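PDB 6BN2: acetyl-CoA acetyltransferase from Elizabethkingia anophelis NUHP1, which probably catalyses the reversible thiolase reaction that joins two acetyl-CoA molecules into acetoacetyl-CoA with release of CoA. Local coordinates for residues S98-V103 with G381-C386; M104-A109 with E116-G121; D183-Q188 with F323-S328; A194-W197 with K201-E204; K278-I283 with V372-N377. All blocks are in the same frame, centred on the assembly; numbering follows the deposited sequence.

Contact 1 of 5, residues S98-V103 with G381-C386; sequences SGMKAV and GAAAIC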
# COMPACT_ATOMS: atom_id res chain seq x y z
N SER A 98 7.74 0.84 -5.01
CA SER A 98 6.94 0.03 -4.06
C SER A 98 7.74 -1.09 -3.41
O SER A 98 7.66 -1.28 -2.20
CB SER A 98 5.72 -0.57 -4.77
OG SER A 98 4.86 0.47 -5.19
N GLY A 99 8.45 -1.90 -4.20
CA GLY A 99 9.15 -3.04 -3.59
C GLY A 99 10.27 -2.60 -2.67
O GLY A 99 10.56 -3.26 -1.67
N MET A 100 10.93 -1.47 -2.98
CA MET A 100 11.96 -0.99 -2.08
C MET A 100 11.34 -0.40 -0.82
O MET A 100 11.85 -0.61 0.29
CB MET A 100 12.85 0.04 -2.78
CG MET A 100 14.02 0.51 -1.88
SD MET A 100 15.23 1.54 -2.73
CE MET A 100 15.96 0.36 -3.88
N LYS A 101 10.24 0.35 -0.98
CA LYS A 101 9.56 0.92 0.18
C LYS A 101 9.05 -0.18 1.10
O LYS A 101 9.08 -0.04 2.32
CB LYS A 101 8.40 1.81 -0.30
CG LYS A 101 7.68 2.58 0.82
CD LYS A 101 8.64 3.51 1.59
CE LYS A 101 7.84 4.42 2.55
NZ LYS A 101 8.76 5.36 3.26
N ALA A 102 8.59 -1.30 0.52
CA ALA A 102 8.20 -2.45 1.35
C ALA A 102 9.35 -2.91 2.23
O ALA A 102 9.18 -3.18 3.42
CB ALA A 102 7.71 -3.60 0.46
N VAL A 103 10.55 -3.05 1.64
CA VAL A 103 11.72 -3.48 2.41
C VAL A 103 12.07 -2.46 3.49
O VAL A 103 12.38 -2.82 4.63
CB VAL A 103 12.91 -3.72 1.47
CG1 VAL A 103 14.20 -3.92 2.29
CG2 VAL A 103 12.63 -4.94 0.57
N GLY A 381 27.06 -1.78 -0.91
CA GLY A 381 26.33 -1.52 -2.13
C GLY A 381 25.19 -0.55 -1.88
O GLY A 381 24.72 -0.39 -0.75
N ALA A 382 24.74 0.09 -2.95
CA ALA A 382 23.57 0.95 -2.85
C ALA A 382 22.63 0.68 -4.01
O ALA A 382 23.06 0.45 -5.14
CB ALA A 382 23.95 2.44 -2.83
N ALA A 383 21.33 0.71 -3.73
CA ALA A 383 20.31 0.57 -4.76
C ALA A 383 19.37 1.76 -4.68
O ALA A 383 19.10 2.26 -3.59
CB ALA A 383 19.50 -0.72 -4.60
N ALA A 384 18.87 2.20 -5.83
CA ALA A 384 17.94 3.33 -5.83
C ALA A 384 17.00 3.19 -7.02
O ALA A 384 17.36 2.62 -8.04
CB ALA A 384 18.68 4.68 -5.90
N ILE A 385 15.79 3.72 -6.86
CA ILE A 385 14.76 3.57 -7.89
C ILE A 385 13.84 4.79 -7.84
O ILE A 385 13.46 5.25 -6.76
CB ILE A 385 14.00 2.23 -7.70
CG1 ILE A 385 12.96 2.01 -8.81
CG2 ILE A 385 13.31 2.17 -6.30
CD1 ILE A 385 12.59 0.51 -8.96
N CYS A 386 13.51 5.32 -9.02
CA CYS A 386 12.62 6.47 -9.13
C CYS A 386 11.16 6.02 -9.17
O CYS A 386 10.84 4.85 -9.41
CB CYS A 386 12.96 7.30 -10.37
SG CYS A 386 12.68 6.46 -11.96
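Met100 projects from the first turns of helix 98-111 and reaches with its thioether to the strand at Ala383 and Ile385. Its CB already sits 4.1 Å from Ile385 CG2. The next step carries the chain away from the helix: CG stands opposite the backbone N (chi1 -176°) and the following torsion is extended too, which carries the sulphur out from the helix. There SD lies 4.0 Å from Ala383 O and keeps its touch on Ile385 CG2. A bend at the last torsion (chi3 -67°) then turns CE against the strand at Ala383, where it meets Ala383 CB at 3.8 Å, Ala383 O at 3.7 Å and Ile385 CG2 at 4.0 Å. The methionine and isoleucine side chains run past one another in opposite directions. Ile365 of helix 358-375 and Ile395 of strand 391-399 also touch the methionine. The helix follows Cys96, modelled as S-acetyl-cysteine and predicted to carry the acyl intermediate; Cys386, a predicted proton acceptor, lies near the end of strand 380-387. A central helix of the N-terminal half pressed on the C-terminal sheet is characteristic of the layered α-β-α-β-α thiolase fold.

Contact 2 of 5, residues M104-A109 with E116-G121; sequences MMAAQA and EAIVAG
Ala106 and Ile118 meet where a beta-alpha-beta crossover turns back: strand 89-93 leads into helix 98-111, and the chain returns along strand 117-125, parallel to the first, with strand 59-62 between them in the sheet. Helix and returning strand run nearly antiparallel, at 167°, with their axes 8.3 Å apart. The alanines 106, 109 and 120 leave room for this approach, with Ile118 the bulky member. Ala106 CB points into the strand and is met by both branches of Ile118. The tip, CD1, is nearest at 3.6 Å, while CG1 and CG2 both lie 3.9 Å away. Ile118 has CG1 opposite its backbone N (chi1 -179°), and from there CD1 reaches in toward the helix, touching Ala109 CB, about a turn on, at 4.2 Å. At the other end of the pairing, Ala120 CB comes up against Ala106 CB at 3.8 Å. In the thiolase fold this helix is one of those sandwiched between the two sheets, and Leu266 of strand 258-268 and Tyr60 of strand 59-62 widen the same apolar seam around Ala106 and Ile118. The helix also borders the subunit interface: Gln108 NE2 hydrogen-bonds Asp114 OD2 of the second subunit, and Ala109 packs against Gln108 of that subunit.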
# COMPACT_ATOMS: atom_id res chain seq x y z
N MET A 104 12.01 -1.16 3.15
CA MET A 104 12.32 -0.12 4.12
C MET A 104 11.33 -0.12 5.29
O MET A 104 11.73 -0.03 6.45
CB MET A 104 12.33 1.25 3.42
CG MET A 104 13.45 1.35 2.39
SD MET A 104 13.20 2.74 1.23
CE MET A 104 12.97 4.11 2.36
N MET A 105 10.03 -0.20 4.98
CA MET A 105 9.01 -0.25 6.02
C MET A 105 9.19 -1.48 6.90
O MET A 105 8.97 -1.43 8.11
CB MET A 105 7.62 -0.26 5.39
CG MET A 105 7.26 1.05 4.70
SD MET A 105 5.79 0.91 3.68
CE MET A 105 4.77 2.25 4.36
N ALA A 106 9.56 -2.60 6.29
CA ALA A 106 9.79 -3.81 7.08
C ALA A 106 10.99 -3.64 8.00
O ALA A 106 10.96 -4.08 9.16
CB ALA A 106 9.98 -5.00 6.14
N ALA A 107 12.05 -3.00 7.50
CA ALA A 107 13.20 -2.72 8.35
C ALA A 107 12.81 -1.82 9.52
O ALA A 107 13.27 -2.02 10.66
CB ALA A 107 14.33 -2.10 7.51
N GLN A 108 11.93 -0.86 9.27
CA GLN A 108 11.47 0.02 10.34
C GLN A 108 10.67 -0.76 11.38
O GLN A 108 10.75 -0.45 12.57
CB GLN A 108 10.65 1.17 9.78
CG GLN A 108 11.52 2.14 8.96
CD GLN A 108 10.74 3.18 8.21
OE1 GLN A 108 9.74 2.88 7.58
NE2 GLN A 108 11.20 4.42 8.27
N ALA A 109 9.89 -1.76 10.94
CA ALA A 109 9.16 -2.60 11.90
C ALA A 109 10.12 -3.37 12.80
O ALA A 109 9.84 -3.57 14.00
CB ALA A 109 8.23 -3.56 11.16
N GLU A 116 10.50 -9.62 14.77
CA GLU A 116 11.83 -10.21 14.67
C GLU A 116 12.10 -10.84 13.31
O GLU A 116 13.26 -11.04 12.96
CB GLU A 116 12.02 -11.28 15.75
CG GLU A 116 11.81 -10.76 17.17
CD GLU A 116 12.93 -9.85 17.63
OE1 GLU A 116 14.12 -10.29 17.64
OE2 GLU A 116 12.62 -8.70 17.99
N ALA A 117 11.05 -11.15 12.55
CA ALA A 117 11.22 -11.74 11.23
C ALA A 117 10.05 -11.29 10.37
O ALA A 117 8.91 -11.34 10.83
CB ALA A 117 11.26 -13.28 11.28
N ILE A 118 10.35 -10.84 9.15
CA ILE A 118 9.35 -10.21 8.30
C ILE A 118 9.73 -10.44 6.85
O ILE A 118 10.92 -10.47 6.50
CB ILE A 118 9.21 -8.71 8.67
CG1 ILE A 118 8.13 -8.02 7.81
CG2 ILE A 118 10.54 -7.97 8.58
CD1 ILE A 118 7.69 -6.66 8.40
N VAL A 119 8.72 -10.64 5.99
CA VAL A 119 8.91 -10.78 4.55
C VAL A 119 8.60 -9.44 3.89
O VAL A 119 7.59 -8.81 4.22
CB VAL A 119 8.00 -11.87 3.97
CG1 VAL A 119 7.92 -11.77 2.43
CG2 VAL A 119 8.46 -13.28 4.41
N ALA A 120 9.46 -9.02 2.96
CA ALA A 120 9.19 -7.82 2.18
C ALA A 120 9.57 -8.07 0.73
O ALA A 120 10.60 -8.70 0.45
CB ALA A 120 9.95 -6.59 2.72
N GLY A 121 8.77 -7.54 -0.19
CA GLY A 121 9.06 -7.75 -1.60
C GLY A 121 8.07 -7.02 -2.46
O GLY A 121 7.54 -5.97 -2.07

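Contact 3 of 5, residues D183-Q188 with F323-S328; sequences DAFAIQ and FNEAFS
Phe185 projects from helix 179-198 into the loop that leads to helix 328-338, lying between Ser328 and the carboxylate of Glu325. Its CG is opposite the backbone N (chi1 -180°), which swings the ring out to the loop. Ser328 O sits over the centre of one ring face, 4.0 Å above the plane. The same serine brings OG to 3.4 Å from Phe185 CD2 and 3.5 Å from Ala186 CB. That hydroxyl's main polar partner is Asn253 O. The loop residues 324 to 327 spell Asn-Glu-Ala-Phe, a thiolase signature beside the catalytic centre; Asn324 touches His356, a predicted proton acceptor, and Phe327 is the N-cap of the helix that Ser328 starts. Glu325 stretches its extended chain toward the far end of the phenyl ring, placing OE2 3.6 Å from both CE2 and CZ of Phe185, with carboxylate and ring planes 59° apart. The buried carboxylate is well satisfied: Ser189 OG and Val352 N bind OE1, and Asn346 ND2 binds OE2, a set of partners that should hold it in place.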
# COMPACT_ATOMS: atom_id res chain seq x y z
N ASP A 183 21.20 4.77 -26.80
CA ASP A 183 21.28 3.48 -27.49
C ASP A 183 22.50 2.69 -27.03
O ASP A 183 22.42 1.47 -26.85
CB ASP A 183 21.31 3.70 -29.00
CG ASP A 183 19.93 3.97 -29.58
OD1 ASP A 183 18.93 3.87 -28.82
OD2 ASP A 183 19.84 4.28 -30.79
N ALA A 184 23.64 3.36 -26.83
CA ALA A 184 24.83 2.67 -26.36
C ALA A 184 24.62 2.12 -24.96
O ALA A 184 25.05 0.99 -24.65
CB ALA A 184 26.04 3.61 -26.40
N PHE A 185 23.95 2.89 -24.09
CA PHE A 185 23.62 2.39 -22.76
C PHE A 185 22.72 1.17 -22.84
O PHE A 185 22.94 0.18 -22.12
CB PHE A 185 22.95 3.52 -21.94
CG PHE A 185 22.57 3.12 -20.52
CD1 PHE A 185 23.36 3.49 -19.45
CD2 PHE A 185 21.40 2.40 -20.27
CE1 PHE A 185 23.02 3.14 -18.14
CE2 PHE A 185 21.05 2.03 -18.98
CZ PHE A 185 21.86 2.42 -17.91
N ALA A 186 21.70 1.22 -23.71
CA ALA A 186 20.78 0.10 -23.83
C ALA A 186 21.51 -1.15 -24.31
O ALA A 186 21.33 -2.23 -23.75
CB ALA A 186 19.64 0.45 -24.79
N ILE A 187 22.34 -1.00 -25.34
CA ILE A 187 23.10 -2.14 -25.85
C ILE A 187 23.98 -2.71 -24.75
O ILE A 187 24.08 -3.94 -24.60
CB ILE A 187 23.93 -1.71 -27.08
CG1 ILE A 187 23.00 -1.52 -28.28
CG2 ILE A 187 25.03 -2.73 -27.37
CD1 ILE A 187 23.67 -0.93 -29.48
N GLN A 188 24.60 -1.85 -23.95
CA GLN A 188 25.40 -2.35 -22.84
C GLN A 188 24.54 -3.13 -21.84
O GLN A 188 24.97 -4.16 -21.32
CB GLN A 188 26.13 -1.19 -22.16
CG GLN A 188 26.96 -1.61 -20.96
CD GLN A 188 28.19 -0.73 -20.77
OE1 GLN A 188 29.15 -0.82 -21.54
NE2 GLN A 188 28.16 0.13 -19.76
N PHE A 323 20.86 0.99 -9.98
CA PHE A 323 19.90 2.05 -10.26
C PHE A 323 18.90 1.52 -11.28
O PHE A 323 19.30 1.14 -12.38
CB PHE A 323 20.58 3.29 -10.83
CG PHE A 323 21.21 4.18 -9.82
CD1 PHE A 323 20.46 5.16 -9.19
CD2 PHE A 323 22.57 4.10 -9.55
CE1 PHE A 323 21.04 6.02 -8.26
CE2 PHE A 323 23.15 4.95 -8.63
CZ PHE A 323 22.39 5.90 -7.98
N ASN A 324 17.61 1.51 -10.93
CA ASN A 324 16.67 0.90 -11.86
C ASN A 324 16.63 1.67 -13.18
O ASN A 324 16.60 2.90 -13.19
CB ASN A 324 15.27 0.81 -11.28
CG ASN A 324 14.40 -0.16 -12.08
OD1 ASN A 324 14.75 -1.34 -12.25
ND2 ASN A 324 13.28 0.33 -12.58
N GLU A 325 16.64 0.92 -14.28
CA GLU A 325 16.72 1.50 -15.63
C GLU A 325 15.33 1.67 -16.22
O GLU A 325 14.97 1.03 -17.20
CB GLU A 325 17.57 0.61 -16.54
CG GLU A 325 18.91 0.24 -16.00
CD GLU A 325 19.69 -0.66 -16.95
OE1 GLU A 325 19.09 -1.24 -17.88
OE2 GLU A 325 20.92 -0.81 -16.76
N ALA A 326 14.53 2.56 -15.63
CA ALA A 326 13.20 2.80 -16.21
C ALA A 326 13.33 3.21 -17.67
O ALA A 326 12.52 2.81 -18.52
CB ALA A 326 12.45 3.85 -15.39
N PHE A 327 14.36 4.00 -17.98
CA PHE A 327 14.75 4.39 -19.32
C PHE A 327 16.27 4.46 -19.33
O PHE A 327 16.89 4.74 -18.29
CB PHE A 327 14.19 5.77 -19.72
CG PHE A 327 12.69 5.85 -19.69
CD1 PHE A 327 11.95 5.60 -20.83
CD2 PHE A 327 12.02 6.18 -18.51
CE1 PHE A 327 10.57 5.67 -20.82
CE2 PHE A 327 10.63 6.24 -18.48
CZ PHE A 327 9.91 5.98 -19.63
N SER A 328 16.88 4.23 -20.49
CA SER A 328 18.32 4.42 -20.59
C SER A 328 18.71 5.83 -20.17
O SER A 328 19.75 6.04 -19.53
CB SER A 328 18.81 4.14 -22.01
OG SER A 328 18.68 2.76 -22.35

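Contact 4 of 5, residues A194-W197 with K201-E204; sequences AKAW and KFKE
Trp197 and Phe202 clasp the chain together at the C-terminal end of helix 179-198, where a loop carries it toward strand 209-211 and Lys201 N bonds back to Ala196 O, five residues earlier, at 2.9 Å. The tryptophan's first torsion is skewed from the staggered position (chi1 -92°). Although its CB points away from the loop, the indole comes back and offers one face to Phe202. The benzylic carbon Phe202 CB sits squarely over the six-membered ring, 3.6 Å from its centroid, as a CH-pi contact. Beyond it the phenyl ring leans over the pyrrole part: the two centroids are 4.4 Å apart and the planes inclined at 40°. Phe202 CG lies beside its backbone N and opposite the carbonyl carbon, which brings CE2 within 3.7 Å of Ala196 CB. Stacking on Tyr227 and a hydrogen bond from Trp197 NE1 to Asp224 OD2 further fix the indole. Lys201 is modelled in two conformers, one of which has a water between its NZ and Lys195 NZ; that bridge is therefore doubtful. Glu199 forms a salt bridge with Lys195 and only a long, weak ion pair with Lys201, which would temper the like charges. A second water bridges the backbone between helix end and loop, donating to Trp197 O at 3.0 Å and accepting from Phe202 N at 2.9 Å.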
# COMPACT_ATOMS: atom_id res chain seq x y z
N ALA A 194 22.98 -10.67 -20.89
CA ALA A 194 23.28 -11.96 -21.51
C ALA A 194 24.55 -12.56 -20.92
O ALA A 194 24.62 -13.78 -20.70
CB ALA A 194 23.41 -11.79 -23.02
N LYS A 195 25.56 -11.73 -20.67
CA LYS A 195 26.81 -12.23 -20.11
C LYS A 195 26.60 -12.77 -18.69
O LYS A 195 27.08 -13.86 -18.35
CB LYS A 195 27.87 -11.12 -20.12
CG LYS A 195 29.21 -11.50 -19.50
CD LYS A 195 30.15 -10.29 -19.58
CE LYS A 195 31.57 -10.63 -19.15
NZ LYS A 195 31.71 -10.64 -17.67
N ALA A 196 25.88 -12.02 -17.85
CA ALA A 196 25.67 -12.48 -16.48
C ALA A 196 24.86 -13.77 -16.45
O ALA A 196 25.19 -14.70 -15.69
CB ALA A 196 24.98 -11.38 -15.65
N TRP A 197 23.84 -13.87 -17.30
CA TRP A 197 23.09 -15.12 -17.38
C TRP A 197 24.00 -16.27 -17.80
O TRP A 197 23.95 -17.36 -17.21
CB TRP A 197 21.90 -14.99 -18.34
CG TRP A 197 20.64 -14.56 -17.61
CD1 TRP A 197 20.05 -13.33 -17.61
CD2 TRP A 197 19.86 -15.38 -16.72
NE1 TRP A 197 18.93 -13.34 -16.79
CE2 TRP A 197 18.80 -14.59 -16.24
CE3 TRP A 197 19.94 -16.72 -16.32
CZ2 TRP A 197 17.84 -15.08 -15.35
CZ3 TRP A 197 19.00 -17.21 -15.44
CH2 TRP A 197 17.95 -16.40 -14.97
N LYS A 201 25.42 -16.01 -13.09
CA LYS A 201 25.31 -14.99 -12.06
C LYS A 201 23.89 -14.71 -11.62
O LYS A 201 23.71 -13.96 -10.65
CB LYS A 201 25.98 -13.70 -12.54
CG LYS A 201 27.51 -13.83 -12.53
CD LYS A 201 28.18 -12.56 -13.02
CE LYS A 201 29.67 -12.59 -12.74
NZ LYS A 201 30.34 -11.33 -13.18
N PHE A 202 22.87 -15.29 -12.28
CA PHE A 202 21.50 -15.17 -11.80
C PHE A 202 20.96 -16.48 -11.24
O PHE A 202 19.82 -16.51 -10.77
CB PHE A 202 20.56 -14.67 -12.91
CG PHE A 202 20.75 -13.21 -13.25
CD1 PHE A 202 20.51 -12.23 -12.30
CD2 PHE A 202 21.20 -12.84 -14.51
CE1 PHE A 202 20.71 -10.87 -12.60
CE2 PHE A 202 21.39 -11.49 -14.82
CZ PHE A 202 21.14 -10.50 -13.85
N LYS A 203 21.76 -17.54 -11.27
CA LYS A 203 21.30 -18.85 -10.83
C LYS A 203 20.92 -18.84 -9.35
O LYS A 203 19.95 -19.49 -8.95
CB LYS A 203 22.37 -19.89 -11.12
CG LYS A 203 21.92 -21.32 -10.90
CD LYS A 203 20.92 -21.78 -11.95
CE LYS A 203 20.64 -23.27 -11.78
NZ LYS A 203 19.68 -23.79 -12.79
N GLU A 204 21.68 -18.12 -8.53
CA GLU A 204 21.43 -18.14 -7.09
C GLU A 204 20.11 -17.46 -6.75
O GLU A 204 19.34 -17.97 -5.93
CB GLU A 204 22.57 -17.44 -6.35
CG GLU A 204 22.42 -17.44 -4.84
CD GLU A 204 22.20 -18.83 -4.27
OE1 GLU A 204 22.93 -19.78 -4.68
OE2 GLU A 204 21.30 -18.98 -3.41
O HOH W 1 29.68 -10.30 -15.81
O HOH W 2 22.74 -17.23 -14.47

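Contact 5 of 5, residues K278-I283 with V372-N377; sequences KPLAKI and VLKQNN
Leu280 and Lys374 join two irregular ends: a classic beta bulge that sets Leu280 and Ala281 together opposite Ile14, and the last turn of helix 358-375, closed by a Schellman motif. Both belong to the C-terminal half of the thiolase fold, where this helix packs on the sheet. One direct hydrogen bond crosses between them. Lys374 NZ donates to Leu280 O at 3.0 Å, coming in the carbonyl plane on a lone pair, with a C=O...N angle of 129°. Beyond CG the lysine chain is extended until its last torsion, where a bend (chi4 -57°) turns NZ to that oxygen. Asn399 OD1 is a further, stronger partner of the ammonium group. Water mediates a second link: it donates to Pro279 O at 2.7 Å and accepts from Lys374 NZ at 3.1 Å. Apolar contact is slight and comes from the lysine's own methylene: CE rests 4.0 Å from both CB and CD2 of Leu280, the two side chains crossing at about a right angle. In the Schellman motif Ala378 N bonds to Leu373 O, and Asn377, the C-prime residue with positive phi, bonds through its N to Lys374 O at 3.2 Å. Separately, Asn376 folds its side-chain amide back, and ND2 donates to Val372 O at 2.8 Å.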
# COMPACT_ATOMS: atom_id res chain seq x y z
N LYS A 278 23.07 -17.62 8.87
CA LYS A 278 24.05 -16.59 8.54
C LYS A 278 23.42 -15.59 7.57
O LYS A 278 22.90 -15.99 6.53
CB LYS A 278 25.29 -17.21 7.90
CG LYS A 278 26.30 -16.17 7.42
CD LYS A 278 27.59 -16.82 6.95
CE LYS A 278 28.59 -15.77 6.47
NZ LYS A 278 29.86 -16.37 6.01
N PRO A 279 23.46 -14.30 7.87
CA PRO A 279 22.84 -13.32 6.97
C PRO A 279 23.59 -13.17 5.66
O PRO A 279 24.81 -13.36 5.59
CB PRO A 279 22.90 -12.02 7.78
CG PRO A 279 24.09 -12.19 8.66
CD PRO A 279 24.10 -13.66 9.04
N LEU A 280 22.84 -12.82 4.61
CA LEU A 280 23.45 -12.45 3.33
C LEU A 280 24.08 -11.06 3.40
O LEU A 280 25.18 -10.84 2.88
CB LEU A 280 22.41 -12.48 2.22
CG LEU A 280 21.66 -13.80 2.00
CD1 LEU A 280 20.60 -13.61 0.93
CD2 LEU A 280 22.66 -14.88 1.59
N ALA A 281 23.39 -10.12 4.05
CA ALA A 281 23.77 -8.72 4.03
C ALA A 281 23.08 -8.03 5.20
O ALA A 281 22.13 -8.56 5.78
CB ALA A 281 23.35 -8.05 2.71
N LYS A 282 23.58 -6.86 5.54
CA LYS A 282 22.99 -6.02 6.58
C LYS A 282 22.42 -4.78 5.91
O LYS A 282 23.02 -4.23 4.99
CB LYS A 282 24.07 -5.62 7.61
CG LYS A 282 23.60 -4.63 8.66
CD LYS A 282 24.73 -4.41 9.68
CE LYS A 282 24.65 -3.04 10.32
NZ LYS A 282 25.72 -2.88 11.37
N ILE A 283 21.23 -4.34 6.35
CA ILE A 283 20.69 -3.08 5.86
C ILE A 283 21.34 -1.96 6.67
O ILE A 283 21.21 -1.93 7.90
CB ILE A 283 19.16 -3.03 5.96
CG1 ILE A 283 18.55 -4.05 4.99
CG2 ILE A 283 18.65 -1.62 5.64
CD1 ILE A 283 17.02 -4.21 5.13
N VAL A 372 25.49 -9.27 -6.71
CA VAL A 372 26.60 -8.52 -7.30
C VAL A 372 27.72 -8.33 -6.28
O VAL A 372 28.91 -8.54 -6.58
CB VAL A 372 26.12 -7.17 -7.85
CG1 VAL A 372 27.32 -6.24 -8.08
CG2 VAL A 372 25.31 -7.34 -9.15
N LEU A 373 27.36 -7.94 -5.05
CA LEU A 373 28.40 -7.74 -4.03
C LEU A 373 29.15 -9.04 -3.74
O LEU A 373 30.38 -9.03 -3.61
CB LEU A 373 27.79 -7.17 -2.75
CG LEU A 373 27.17 -5.78 -2.87
CD1 LEU A 373 26.52 -5.44 -1.52
CD2 LEU A 373 28.22 -4.73 -3.26
N LYS A 374 28.45 -10.16 -3.63
CA LYS A 374 29.13 -11.42 -3.34
C LYS A 374 29.98 -11.87 -4.52
O LYS A 374 31.11 -12.35 -4.33
CB LYS A 374 28.10 -12.49 -2.97
CG LYS A 374 27.44 -12.19 -1.63
CD LYS A 374 26.44 -13.24 -1.21
CE LYS A 374 25.83 -12.86 0.13
NZ LYS A 374 26.89 -12.68 1.16
N GLN A 375 29.48 -11.69 -5.75
CA GLN A 375 30.23 -12.09 -6.94
C GLN A 375 31.53 -11.32 -7.08
O GLN A 375 32.49 -11.82 -7.68
CB GLN A 375 29.36 -11.88 -8.19
CG GLN A 375 28.21 -12.90 -8.27
CD GLN A 375 27.03 -12.43 -9.09
OE1 GLN A 375 27.11 -11.42 -9.79
NE2 GLN A 375 25.93 -13.16 -8.99
N ASN A 376 31.58 -10.11 -6.54
CA ASN A 376 32.74 -9.25 -6.66
C ASN A 376 33.50 -9.08 -5.34
O ASN A 376 34.37 -8.21 -5.25
CB ASN A 376 32.30 -7.90 -7.22
CG ASN A 376 31.83 -8.01 -8.67
OD1 ASN A 376 32.66 -8.00 -9.58
ND2 ASN A 376 30.53 -8.14 -8.88
N ASN A 377 33.18 -9.89 -4.33
CA ASN A 377 33.87 -9.85 -3.04
C ASN A 377 33.92 -8.42 -2.49
O ASN A 377 34.96 -7.95 -2.03
CB ASN A 377 35.28 -10.44 -3.15
CG ASN A 377 35.90 -10.73 -1.81
OD1 ASN A 377 35.21 -11.09 -0.85
ND2 ASN A 377 37.22 -10.56 -1.72
O HOH W 3 26.68 -14.18 3.82

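How the contacts relate
Contacts 1 and 2 share helix 98-111, and they touch where Val103 CA meets Ala120 CB at 3.6 Å. Contact 1 also runs on into contact 3: Ala384 O lies 3.1 Å from Asn324 N, a probable hydrogen bond. Both come near the predicted active site, with the side chain of Ile385 about 5 Å and that of Glu325 about 8 Å from the His356 side chain. Contacts 3 and 4 lie along helix 179-198, their centres 18 Å apart, and each has a bound calcium ion about 6 Å from one of its side chains. Contact 5 meets contact 4 through a probable hydrogen bond, Gln375 NE2 to Lys201 O, 2.9 Å.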